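Local atomic coordinates of translation initiation factor eif-2b-like protein (Chaetomium thermophilum, PDB entry 4ZEO), a protein that probably acts in translation initiation as the delta subunit of eIF2B, the heterodecameric complex that exchanges GDP for GTP on eIF2. Residues I280-T285 with G306-V311; Y289-L294 with V319-E324; T298-R303 with R330-P335; A351-F356 with A384-I389. All blocks are in the same frame, centred on the assembly; numbering follows the deposited sequence.

Contact 1 (I280-T285 with G306-V311)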
loop_
_atom_site.group_PDB
_atom_site.type_symbol
_atom_site.label_atom_id
_atom_site.label_comp_id
_atom_site.label_asym_id
_atom_site.label_seq_id
_atom_site.Cartn_x
_atom_site.Cartn_y
_atom_site.Cartn_z
ATOM N N ILE A 280 -6.334 -19.548 4.519
ATOM C CA ILE A 280 -5.797 -20.622 3.702
ATOM C C ILE A 280 -5.735 -21.937 4.458
ATOM O O ILE A 280 -5.297 -21.984 5.592
ATOM C CB ILE A 280 -4.433 -20.235 3.143
ATOM C CG1 ILE A 280 -4.603 -18.980 2.282
ATOM C CG2 ILE A 280 -3.833 -21.381 2.328
ATOM C CD1 ILE A 280 -3.344 -18.428 1.759
ATOM N N ASN A 281 -6.188 -23.004 3.813
ATOM C CA ASN A 281 -6.280 -24.312 4.451
ATOM C C ASN A 281 -5.648 -25.368 3.579
ATOM O O ASN A 281 -5.439 -25.133 2.394
ATOM C CB ASN A 281 -7.741 -24.670 4.694
ATOM C CG ASN A 281 -8.393 -23.771 5.704
ATOM O OD1 ASN A 281 -7.952 -23.663 6.844
ATOM N ND2 ASN A 281 -9.404 -23.041 5.256
ATOM N N ASP A 282 -5.384 -26.540 4.144
ATOM C CA ASP A 282 -4.743 -27.605 3.380
ATOM C C ASP A 282 -5.642 -28.043 2.228
ATOM O O ASP A 282 -6.838 -28.268 2.412
ATOM C CB ASP A 282 -4.439 -28.806 4.272
ATOM C CG ASP A 282 -3.019 -28.817 4.760
ATOM O OD1 ASP A 282 -2.157 -28.266 4.056
ATOM O OD2 ASP A 282 -2.757 -29.391 5.836
ATOM N N GLY A 283 -5.050 -28.179 1.047
ATOM C CA GLY A 283 -5.784 -28.571 -0.146
ATOM C C GLY A 283 -6.443 -27.437 -0.920
ATOM O O GLY A 283 -7.130 -27.684 -1.903
ATOM N N ASP A 284 -6.234 -26.197 -0.490
ATOM C CA ASP A 284 -6.830 -25.042 -1.172
ATOM C C ASP A 284 -6.155 -24.767 -2.507
ATOM O O ASP A 284 -4.977 -25.074 -2.719
ATOM C CB ASP A 284 -6.725 -23.768 -0.302
ATOM C CG ASP A 284 -7.843 -23.642 0.729
ATOM O OD1 ASP A 284 -7.840 -22.639 1.486
ATOM O OD2 ASP A 284 -8.705 -24.544 0.814
ATOM N N THR A 285 -6.906 -24.156 -3.407
ATOM C CA THR A 285 -6.302 -23.587 -4.590
ATOM C C THR A 285 -6.513 -22.101 -4.545
ATOM O O THR A 285 -7.618 -21.618 -4.398
ATOM C CB THR A 285 -6.855 -24.164 -5.895
ATOM O OG1 THR A 285 -6.734 -25.598 -5.875
ATOM C CG2 THR A 285 -6.053 -23.618 -7.063
ATOM N N GLY A 306 3.058 -24.612 7.415
ATOM C CA GLY A 306 3.036 -26.032 7.100
ATOM C C GLY A 306 1.913 -26.434 6.161
ATOM O O GLY A 306 1.739 -27.608 5.864
ATOM N N LYS A 307 1.152 -25.457 5.684
ATOM C CA LYS A 307 0.016 -25.730 4.814
ATOM C C LYS A 307 0.448 -26.094 3.404
ATOM O O LYS A 307 1.412 -25.559 2.869
ATOM C CB LYS A 307 -0.918 -24.521 4.798
ATOM C CG LYS A 307 -1.364 -24.151 6.204
ATOM C CD LYS A 307 -2.335 -23.038 6.198
ATOM C CE LYS A 307 -2.591 -22.521 7.587
ATOM N NZ LYS A 307 -3.761 -21.602 7.586
ATOM N N SER A 308 -0.278 -27.027 2.811
ATOM C CA SER A 308 -0.023 -27.441 1.442
ATOM C C SER A 308 -1.187 -27.027 0.555
ATOM O O SER A 308 -2.338 -27.401 0.781
ATOM C CB SER A 308 0.205 -28.948 1.377
ATOM O OG SER A 308 -0.996 -29.650 1.631
ATOM N N PHE A 309 -0.872 -26.227 -0.453
ATOM C CA PHE A 309 -1.897 -25.628 -1.277
ATOM C C PHE A 309 -1.325 -25.302 -2.642
ATOM O O PHE A 309 -0.109 -25.311 -2.843
ATOM C CB PHE A 309 -2.459 -24.376 -0.604
ATOM C CG PHE A 309 -1.406 -23.380 -0.187
ATOM C CD1 PHE A 309 -0.776 -23.484 1.037
ATOM C CD2 PHE A 309 -1.068 -22.318 -1.013
ATOM C CE1 PHE A 309 0.188 -22.572 1.411
ATOM C CE2 PHE A 309 -0.100 -21.402 -0.631
ATOM C CZ PHE A 309 0.519 -21.535 0.580
ATOM N N ASN A 310 -2.218 -25.031 -3.578
ATOM C CA ASN A 310 -1.841 -24.708 -4.936
ATOM C C ASN A 310 -2.060 -23.248 -5.215
ATOM O O ASN A 310 -2.972 -22.630 -4.661
ATOM C CB ASN A 310 -2.629 -25.555 -5.915
ATOM C CG ASN A 310 -2.203 -27.007 -5.888
ATOM O OD1 ASN A 310 -1.017 -27.316 -5.799
ATOM N ND2 ASN A 310 -3.165 -27.907 -5.986
ATOM N N VAL A 311 -1.190 -22.675 -6.032
ATOM C CA VAL A 311 -1.358 -21.285 -6.420
ATOM C C VAL A 311 -1.374 -21.130 -7.930
ATOM O O VAL A 311 -0.539 -21.695 -8.641
ATOM C CB VAL A 311 -0.259 -20.401 -5.796
ATOM C CG1 VAL A 311 -0.349 -18.992 -6.318
ATOM C CG2 VAL A 311 -0.377 -20.427 -4.278
HETATM O O HOH W 1 -6.056 -21.997 8.875
#

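Contact 2 (Y289-L294 with V319-E324)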
loop_
_atom_site.group_PDB
_atom_site.type_symbol
_atom_site.label_atom_id
_atom_site.label_comp_id
_atom_site.label_asym_id
_atom_site.label_seq_id
_atom_site.Cartn_x
_atom_site.Cartn_y
_atom_site.Cartn_z
ATOM N N TYR A 289 -3.309 -12.334 -9.086
ATOM C CA TYR A 289 -2.960 -11.627 -10.318
ATOM C C TYR A 289 -1.742 -10.726 -10.128
ATOM O O TYR A 289 -1.744 -9.823 -9.290
ATOM C CB TYR A 289 -4.156 -10.805 -10.787
ATOM C CG TYR A 289 -3.952 -10.001 -12.043
ATOM C CD1 TYR A 289 -3.739 -10.628 -13.269
ATOM C CD2 TYR A 289 -3.967 -8.611 -12.009
ATOM C CE1 TYR A 289 -3.566 -9.893 -14.430
ATOM C CE2 TYR A 289 -3.789 -7.868 -13.158
ATOM C CZ TYR A 289 -3.597 -8.515 -14.371
ATOM O OH TYR A 289 -3.429 -7.775 -15.527
ATOM N N GLY A 290 -0.709 -10.968 -10.932
ATOM C CA GLY A 290 0.514 -10.204 -10.866
ATOM C C GLY A 290 1.214 -10.450 -9.553
ATOM O O GLY A 290 1.008 -11.482 -8.913
ATOM N N ARG A 291 2.034 -9.491 -9.136
ATOM C CA ARG A 291 2.714 -9.610 -7.865
ATOM C C ARG A 291 2.383 -8.497 -6.902
ATOM O O ARG A 291 2.836 -7.376 -7.075
ATOM C CB ARG A 291 4.208 -9.635 -8.095
ATOM C CG ARG A 291 5.012 -9.822 -6.850
ATOM C CD ARG A 291 6.469 -9.710 -7.198
ATOM N NE ARG A 291 7.306 -10.198 -6.121
ATOM C CZ ARG A 291 8.620 -10.355 -6.225
ATOM N NH1 ARG A 291 9.222 -10.087 -7.372
ATOM N NH2 ARG A 291 9.321 -10.799 -5.194
ATOM N N HIS A 292 1.623 -8.818 -5.862
ATOM C CA HIS A 292 1.354 -7.841 -4.821
ATOM C C HIS A 292 1.995 -8.329 -3.530
ATOM O O HIS A 292 1.785 -9.473 -3.115
ATOM C CB HIS A 292 -0.148 -7.633 -4.611
ATOM C CG HIS A 292 -0.481 -6.374 -3.862
ATOM N ND1 HIS A 292 -0.397 -6.277 -2.489
ATOM C CD2 HIS A 292 -0.908 -5.166 -4.305
ATOM C CE1 HIS A 292 -0.750 -5.055 -2.119
ATOM N NE2 HIS A 292 -1.057 -4.363 -3.201
ATOM N N ARG A 293 2.708 -7.433 -2.863
ATOM C CA ARG A 293 3.465 -7.767 -1.657
ATOM C C ARG A 293 2.618 -8.424 -0.541
ATOM O O ARG A 293 3.042 -9.394 0.071
ATOM C CB ARG A 293 4.136 -6.489 -1.134
ATOM C CG ARG A 293 4.856 -6.607 0.191
ATOM C CD ARG A 293 5.256 -5.212 0.714
ATOM N NE ARG A 293 4.140 -4.285 0.531
ATOM C CZ ARG A 293 3.238 -4.013 1.467
ATOM N NH1 ARG A 293 2.234 -3.173 1.216
ATOM N NH2 ARG A 293 3.338 -4.589 2.659
ATOM N N LEU A 294 1.416 -7.916 -0.285
ATOM C CA LEU A 294 0.579 -8.497 0.760
ATOM C C LEU A 294 0.185 -9.943 0.406
ATOM O O LEU A 294 0.170 -10.817 1.281
ATOM C CB LEU A 294 -0.661 -7.643 0.996
ATOM C CG LEU A 294 -0.441 -6.280 1.646
ATOM C CD1 LEU A 294 -1.774 -5.590 1.868
ATOM C CD2 LEU A 294 0.299 -6.428 2.964
ATOM N N VAL A 319 3.412 -6.213 -18.328
ATOM C CA VAL A 319 4.255 -6.056 -17.152
ATOM C C VAL A 319 5.102 -7.288 -16.773
ATOM O O VAL A 319 6.321 -7.192 -16.631
ATOM C CB VAL A 319 3.390 -5.620 -15.967
ATOM C CG1 VAL A 319 4.264 -5.380 -14.733
ATOM C CG2 VAL A 319 2.577 -4.379 -16.382
ATOM N N GLY A 320 4.446 -8.435 -16.621
ATOM C CA GLY A 320 5.104 -9.689 -16.291
ATOM C C GLY A 320 5.641 -9.945 -14.889
ATOM O O GLY A 320 6.339 -10.926 -14.682
ATOM N N GLU A 321 5.296 -9.110 -13.918
ATOM C CA GLU A 321 5.810 -9.268 -12.553
ATOM C C GLU A 321 5.412 -10.595 -11.890
ATOM O O GLU A 321 6.074 -11.053 -10.961
ATOM C CB GLU A 321 5.351 -8.131 -11.657
ATOM C CG GLU A 321 6.268 -6.954 -11.600
ATOM C CD GLU A 321 5.792 -5.944 -10.569
ATOM O OE1 GLU A 321 4.801 -5.226 -10.828
ATOM O OE2 GLU A 321 6.393 -5.903 -9.470
ATOM N N GLY A 322 4.264 -11.136 -12.280
ATOM C CA GLY A 322 3.788 -12.404 -11.751
ATOM C C GLY A 322 4.728 -13.592 -11.903
ATOM O O GLY A 322 4.665 -14.553 -11.128
ATOM N N LYS A 323 5.558 -13.556 -12.942
ATOM C CA LYS A 323 6.549 -14.596 -13.169
ATOM C C LYS A 323 7.567 -14.607 -12.012
ATOM O O LYS A 323 7.974 -15.660 -11.528
ATOM C CB LYS A 323 7.225 -14.392 -14.523
ATOM C CG LYS A 323 7.658 -15.675 -15.192
ATOM C CD LYS A 323 8.596 -15.399 -16.348
ATOM C CE LYS A 323 9.025 -16.687 -17.058
ATOM N NZ LYS A 323 7.960 -17.274 -17.927
ATOM N N GLU A 324 7.959 -13.422 -11.563
ATOM C CA GLU A 324 8.826 -13.305 -10.397
ATOM C C GLU A 324 8.131 -13.830 -9.123
ATOM O O GLU A 324 8.749 -14.490 -8.300
ATOM C CB GLU A 324 9.272 -11.857 -10.221
ATOM C CG GLU A 324 10.347 -11.459 -11.215
ATOM C CD GLU A 324 11.591 -12.303 -11.066
ATOM O OE1 GLU A 324 12.211 -12.634 -12.099
ATOM O OE2 GLU A 324 11.938 -12.657 -9.917
#

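Contact 3 (T298-R303 with R330-P335)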
loop_
_atom_site.group_PDB
_atom_site.type_symbol
_atom_site.label_atom_id
_atom_site.label_comp_id
_atom_site.label_asym_id
_atom_site.label_seq_id
_atom_site.Cartn_x
_atom_site.Cartn_y
_atom_site.Cartn_z
ATOM N N THR A 298 1.358 -13.344 2.489
ATOM C CA THR A 298 0.321 -14.245 2.976
ATOM C C THR A 298 0.600 -15.678 2.572
ATOM O O THR A 298 0.556 -16.591 3.410
ATOM C CB THR A 298 -1.046 -13.852 2.452
ATOM O OG1 THR A 298 -1.391 -12.563 2.972
ATOM C CG2 THR A 298 -2.076 -14.875 2.882
ATOM N N LEU A 299 0.923 -15.857 1.290
ATOM C CA LEU A 299 1.218 -17.177 0.742
ATOM C C LEU A 299 2.471 -17.754 1.393
ATOM O O LEU A 299 2.510 -18.928 1.735
ATOM C CB LEU A 299 1.354 -17.108 -0.791
ATOM C CG LEU A 299 0.043 -16.702 -1.504
ATOM C CD1 LEU A 299 0.178 -16.610 -3.040
ATOM C CD2 LEU A 299 -1.098 -17.668 -1.137
ATOM N N LEU A 300 3.495 -16.929 1.585
ATOM C CA LEU A 300 4.706 -17.408 2.262
ATOM C C LEU A 300 4.398 -17.780 3.718
ATOM O O LEU A 300 4.914 -18.761 4.235
ATOM C CB LEU A 300 5.839 -16.368 2.178
ATOM C CG LEU A 300 6.362 -16.160 0.741
ATOM C CD1 LEU A 300 7.424 -15.054 0.637
ATOM C CD2 LEU A 300 6.865 -17.459 0.118
ATOM N N ARG A 301 3.521 -17.023 4.358
ATOM C CA ARG A 301 3.150 -17.315 5.739
ATOM C C ARG A 301 2.424 -18.666 5.872
ATOM O O ARG A 301 2.766 -19.482 6.739
ATOM C CB ARG A 301 2.282 -16.173 6.294
ATOM C CG ARG A 301 1.735 -16.399 7.685
ATOM C CD ARG A 301 2.773 -16.164 8.736
ATOM N NE ARG A 301 2.219 -16.505 10.037
ATOM C CZ ARG A 301 2.819 -16.302 11.211
ATOM N NH1 ARG A 301 4.023 -15.744 11.287
ATOM N NH2 ARG A 301 2.192 -16.664 12.316
ATOM N N ALA A 302 1.458 -18.921 4.986
ATOM C CA ALA A 302 0.685 -20.161 5.034
ATOM C C ALA A 302 1.585 -21.357 4.840
ATOM O O ALA A 302 1.457 -22.371 5.545
ATOM C CB ALA A 302 -0.409 -20.151 3.986
ATOM N N ARG A 303 2.533 -21.216 3.920
ATOM C CA ARG A 303 3.503 -22.275 3.666
ATOM C C ARG A 303 4.394 -22.511 4.888
ATOM O O ARG A 303 4.648 -23.653 5.258
ATOM C CB ARG A 303 4.369 -21.936 2.454
ATOM C CG ARG A 303 5.342 -23.037 2.068
ATOM C CD ARG A 303 4.574 -24.238 1.551
ATOM N NE ARG A 303 5.421 -25.411 1.416
ATOM C CZ ARG A 303 5.129 -26.591 1.946
ATOM N NH1 ARG A 303 4.011 -26.731 2.653
ATOM N NH2 ARG A 303 5.949 -27.622 1.777
ATOM N N ARG A 330 7.592 -20.865 -5.760
ATOM C CA ARG A 330 8.152 -22.166 -6.102
ATOM C C ARG A 330 9.371 -22.484 -5.244
ATOM O O ARG A 330 9.521 -23.605 -4.767
ATOM C CB ARG A 330 8.529 -22.211 -7.583
ATOM C CG ARG A 330 7.490 -22.848 -8.487
ATOM C CD ARG A 330 7.690 -22.427 -9.940
ATOM N NE ARG A 330 6.499 -22.677 -10.746
ATOM C CZ ARG A 330 6.279 -22.157 -11.949
ATOM N NH1 ARG A 330 7.160 -21.333 -12.494
ATOM N NH2 ARG A 330 5.164 -22.450 -12.599
ATOM N N HIS A 331 10.216 -21.481 -5.026
ATOM C CA HIS A 331 11.409 -21.600 -4.181
ATOM C C HIS A 331 11.008 -21.948 -2.744
ATOM O O HIS A 331 11.742 -22.635 -2.039
ATOM C CB HIS A 331 12.211 -20.291 -4.219
ATOM C CG HIS A 331 13.516 -20.345 -3.488
ATOM N ND1 HIS A 331 14.449 -21.342 -3.686
ATOM C CD2 HIS A 331 14.041 -19.516 -2.553
ATOM C CE1 HIS A 331 15.495 -21.124 -2.905
ATOM N NE2 HIS A 331 15.272 -20.024 -2.209
ATOM N N ALA A 332 9.852 -21.437 -2.316
ATOM C CA ALA A 332 9.302 -21.714 -0.985
ATOM C C ALA A 332 8.673 -23.116 -0.876
ATOM O O ALA A 332 8.250 -23.521 0.214
ATOM C CB ALA A 332 8.283 -20.647 -0.599
ATOM N N GLY A 333 8.534 -23.808 -2.011
ATOM C CA GLY A 333 7.998 -25.160 -2.036
ATOM C C GLY A 333 6.530 -25.265 -2.429
ATOM O O GLY A 333 5.943 -26.345 -2.370
ATOM N N ILE A 334 5.955 -24.141 -2.861
ATOM C CA ILE A 334 4.568 -24.064 -3.293
ATOM C C ILE A 334 4.441 -24.401 -4.770
ATOM O O ILE A 334 5.178 -23.852 -5.591
ATOM C CB ILE A 334 3.993 -22.656 -3.070
ATOM C CG1 ILE A 334 4.180 -22.213 -1.604
ATOM C CG2 ILE A 334 2.531 -22.598 -3.490
ATOM C CD1 ILE A 334 3.898 -20.739 -1.345
ATOM N N PRO A 335 3.520 -25.325 -5.113
ATOM C CA PRO A 335 3.260 -25.645 -6.518
ATOM C C PRO A 335 2.537 -24.486 -7.189
ATOM O O PRO A 335 1.475 -24.086 -6.709
ATOM C CB PRO A 335 2.362 -26.891 -6.452
ATOM C CG PRO A 335 2.421 -27.358 -5.053
ATOM C CD PRO A 335 2.698 -26.151 -4.215
#

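Contact 4 (A351-F356 with A384-I389)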
loop_
_atom_site.group_PDB
_atom_site.type_symbol
_atom_site.label_atom_id
_atom_site.label_comp_id
_atom_site.label_asym_id
_atom_site.label_seq_id
_atom_site.Cartn_x
_atom_site.Cartn_y
_atom_site.Cartn_z
ATOM N N ALA A 351 -15.035 -22.355 -9.142
ATOM C CA ALA A 351 -15.809 -21.945 -7.974
ATOM C C ALA A 351 -15.086 -22.269 -6.664
ATOM O O ALA A 351 -15.077 -21.467 -5.741
ATOM C CB ALA A 351 -17.168 -22.620 -7.990
ATOM N N ALA A 352 -14.451 -23.436 -6.598
ATOM C CA ALA A 352 -13.793 -23.881 -5.370
ATOM C C ALA A 352 -12.547 -23.066 -4.986
ATOM O O ALA A 352 -12.146 -23.067 -3.829
ATOM C CB ALA A 352 -13.450 -25.335 -5.466
ATOM N N SER A 353 -11.910 -22.423 -5.957
ATOM C CA SER A 353 -10.678 -21.664 -5.705
ATOM C C SER A 353 -10.924 -20.412 -4.844
ATOM O O SER A 353 -12.056 -19.929 -4.724
ATOM C CB SER A 353 -9.995 -21.258 -7.024
ATOM O OG SER A 353 -10.671 -20.170 -7.651
ATOM N N ASN A 354 -9.857 -19.883 -4.250
ATOM C CA ASN A 354 -9.966 -18.603 -3.566
ATOM C C ASN A 354 -9.053 -17.560 -4.205
ATOM O O ASN A 354 -7.863 -17.790 -4.382
ATOM C CB ASN A 354 -9.607 -18.757 -2.085
ATOM C CG ASN A 354 -10.725 -19.388 -1.278
ATOM O OD1 ASN A 354 -11.735 -18.758 -0.993
ATOM N ND2 ASN A 354 -10.530 -20.639 -0.890
ATOM N N VAL A 355 -9.593 -16.379 -4.468
ATOM C CA VAL A 355 -8.831 -15.341 -5.126
ATOM C C VAL A 355 -8.371 -14.312 -4.084
ATOM O O VAL A 355 -9.185 -13.769 -3.348
ATOM C CB VAL A 355 -9.676 -14.646 -6.213
ATOM C CG1 VAL A 355 -8.924 -13.491 -6.808
ATOM C CG2 VAL A 355 -10.118 -15.636 -7.297
ATOM N N PHE A 356 -7.065 -14.083 -4.008
ATOM C CA PHE A 356 -6.493 -13.078 -3.126
ATOM C C PHE A 356 -5.908 -11.992 -3.993
ATOM O O PHE A 356 -5.079 -12.261 -4.846
ATOM C CB PHE A 356 -5.397 -13.641 -2.213
ATOM C CG PHE A 356 -5.901 -14.484 -1.075
ATOM C CD1 PHE A 356 -5.941 -13.983 0.210
ATOM C CD2 PHE A 356 -6.306 -15.789 -1.286
ATOM C CE1 PHE A 356 -6.404 -14.777 1.270
ATOM C CE2 PHE A 356 -6.776 -16.583 -0.233
ATOM C CZ PHE A 356 -6.822 -16.083 1.036
ATOM N N ALA A 384 -18.183 -17.134 -11.051
ATOM C CA ALA A 384 -17.971 -18.537 -10.738
ATOM C C ALA A 384 -18.483 -18.939 -9.339
ATOM O O ALA A 384 -18.705 -20.113 -9.079
ATOM C CB ALA A 384 -16.470 -18.860 -10.866
ATOM N N GLY A 385 -18.650 -17.974 -8.440
ATOM C CA GLY A 385 -19.015 -18.271 -7.062
ATOM C C GLY A 385 -17.801 -18.364 -6.134
ATOM O O GLY A 385 -17.905 -18.731 -4.957
ATOM N N ALA A 386 -16.634 -18.052 -6.683
ATOM C CA ALA A 386 -15.395 -18.078 -5.938
ATOM C C ALA A 386 -15.249 -16.857 -5.014
ATOM O O ALA A 386 -15.707 -15.761 -5.347
ATOM C CB ALA A 386 -14.215 -18.169 -6.902
ATOM N N LYS A 387 -14.608 -17.049 -3.861
ATOM C CA LYS A 387 -14.369 -15.951 -2.944
ATOM C C LYS A 387 -13.299 -14.989 -3.480
ATOM O O LYS A 387 -12.252 -15.409 -3.993
ATOM C CB LYS A 387 -13.940 -16.484 -1.572
ATOM C CG LYS A 387 -15.048 -16.517 -0.543
ATOM C CD LYS A 387 -14.520 -16.796 0.875
ATOM C CE LYS A 387 -14.091 -18.227 1.085
ATOM N NZ LYS A 387 -15.284 -19.116 1.216
ATOM N N VAL A 388 -13.544 -13.692 -3.341
ATOM C CA VAL A 388 -12.554 -12.712 -3.751
ATOM C C VAL A 388 -12.174 -11.936 -2.501
ATOM O O VAL A 388 -12.985 -11.204 -1.936
ATOM C CB VAL A 388 -13.070 -11.782 -4.885
ATOM C CG1 VAL A 388 -12.043 -10.675 -5.225
ATOM C CG2 VAL A 388 -13.402 -12.593 -6.129
ATOM N N ILE A 389 -10.945 -12.152 -2.049
ATOM C CA ILE A 389 -10.428 -11.525 -0.839
ATOM C C ILE A 389 -9.406 -10.500 -1.195
ATOM O O ILE A 389 -8.395 -10.801 -1.858
ATOM C CB ILE A 389 -9.793 -12.553 0.119
ATOM C CG1 ILE A 389 -10.791 -13.687 0.369
ATOM C CG2 ILE A 389 -9.403 -11.909 1.447
ATOM C CD1 ILE A 389 -10.376 -14.631 1.469
HETATM O O HOH W 2 -16.621 -20.573 -3.299
HETATM O O HOH W 3 -14.191 -20.045 -3.127
#

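Contact 1 (I280-T285 with G306-V311)
K307 and D282 each carry a charged group across the contact to the other segment. The K307 chain is extended beyond CG, and its NZ donates to I280 O at 2.5 Å. The same ammonium bonds to A277 O, at the end of helix 246-277, and to a water that lies within hydrogen-bonding distance of N281 OD1. D282 OD1 takes two donors from one residue. S308 N meets it at 2.6 Å, almost in line with the carboxylate C-O bond, and S308 OG approaches from above the carboxylate plane at 3.0 Å. Replacing K307 by alanine would probably leave the I280 and A277 carbonyls without their shared donor and weaken the tie between the helix end and this loop.

Backbone bonds run beside these side chains: G283 N to S308 O at 2.8 Å and N310 N to D284 O at 2.9 Å. The latter precedes the parallel bridge of T285 with N310. I280 CG2 sits over one face of the F309 ring, 4.1 Å from its centroid and 20° off the normal.

A second shell fixes the loop. N281 to D284 form a type II turn, with G283 at positive phi, and D284 OD1 accepts from N281 N at 2.9 Å. The contact lies at the N-terminal ends of strands 285-289 and 310-314, the two strands of a beta-alpha-beta crossover. Its helix, 293-304, packs through L299 against I280 and F309, while F356 of strand 354-358 touches I280.

Contact 2 (Y289-L294 with V319-E324)
E321 meets R291 at the start of helix 321-331, where the loops that follow two neighbouring parallel strands of a Rossmann-like sheet, 285-289 and 310-314, come together. The aliphatic part of R291, which stands just before H292, the N-cap of helix 293-304, does the touching: its CB lies 4.0 Å from E321 CB and 3.7 Å from E321 O. CG of R291 is anti to the backbone N (chi1 -177°), and from CG to NE the chain is extended, with CD still 4.0 Å from E321 O.

G322 comes next and makes the backbone approach. Its CA stands 4.0 Å from G290 CA and 3.9 Å from G290 C, a spacing that depends on G322 having no side chain, since a beta carbon there would fall 3.6 Å from G290 CA. G290 itself has positive phi, a conformation that glycine adopts readily. G322 N also has a weak hydrogen bond to D315 OD2, and a backbone bond from G290 to L314 ties the first loop to the adjacent strand.

One turn into helix 321-331, the far end of R291 comes to E324. The guanidinium is already engaged by a salt bridge from NE to E296 OE1, so E324 adds a looser association. R291 NH1 approaches E324 CB at 3.4 Å. The guanidinium and carboxylate planes are 28° apart, and the link between the two groups is a charge attraction only: E324 OE2 is 4.5 Å from R291 NH1 and sits off the plane in which the N-H groups lie.

Contact 3 (T298-R303 with R330-P335)
A332 O is approached by the R303 side chain, through CG at 3.5 Å and NE at 3.6 Å. The oxygen lies at the edge of the guanidinium, near its plane. It belongs to the Schellman motif that ends helix 321-331, with G333 as the first residue of positive phi and its N bonded back to R330 O at 2.9 Å. The contact thus packs the last turns of helix 293-304 against the end of the next helix of the Rossmann-like domain.

R303 places CG anti to the backbone N (chi1 -176°), then bends at chi2 (68°), which brings CD to 3.8 Å from I334 CG1. The two side chains run antiparallel past one another. The polar end of R303 has its partner outside this contact: NH1 bonds to K307 O in the loop after its own helix. An alanine in place of R303 would probably leave K307 O without this donor and open a gap beside A332 O and I334 CG1.

I334 follows directly on the Schellman glycine; its CD1 lies 3.8 Å from L299 O, and its side chain also rests on V311 and L329. One turn up from R303, L300 adds an apolar contact: its CD2 branch reaches A332 CB at 3.6 Å.

Contact 4 (A351-F356 with A384-I389)
Two adjacent parallel strands of the Rossmann-like sheet, 354-358 and 387-391, begin side by side here, at the close of a crossover that returns through helix 374-384. Over residues 354-356 and 387-389 the strand axes lie 4.7 Å apart and make an angle of 18°, the slight twist seen in the pair. Within these residues both backbone bonds between the strands belong to V355: its N donates to K387 O at 2.9 Å, and its O accepts from I389 N at 2.7 Å. N354 and F356, the alternate residues, bond through their backbones to strand 285-289, which puts 354-358 inside the sheet with a partner along each side.

Before the strands pair directly, a water takes over. It accepts from K387 N at 3.1 Å and lies within hydrogen-bonding distance of A351 O and S353 O; a second water is similarly near A351 O and G385 O. G385 is the positive-phi residue of the Schellman motif that ends helix 374-384. Directly after it, A386 CB packs at 3.5 Å from S353 O.

The side chains sort by face. V355 and V388 turn to the face covered by A381 of helix 374-384, with V355 CB 4.3 Å from V388 CG2. The other face carries N354 beside K387, and F356 beside I389, the two side chains of each pair running alongside in one direction; I280 also touches F356. I389 CB lies over one face of the F356 ring, toward its rim, and I389 CD1 touches F356 CZ at 3.9 Å.

Contacts 1, 2 and 3 belong to one run of alternating strands and helices, their segments interleaved along the chain, whereas contact 4 follows later. Contacts 1 and 3 are closest, with centres about 9 Å apart, and are joined by probable hydrogen bonds from V311 N to P335 O and from K307 N to A302 O, each 3.1 Å. Contact 2 lies at the entry to helices 293-304 and 321-331 and contact 3 near their C-terminal ends, their centres about 14 Å apart. Contact 1 meets contact 4 between neighbouring strands: T285 O and N354 N, 2.8 Å apart, form a probable hydrogen bond. Contact 2 stays clear of contact 4, nearest atoms about 5 Å apart.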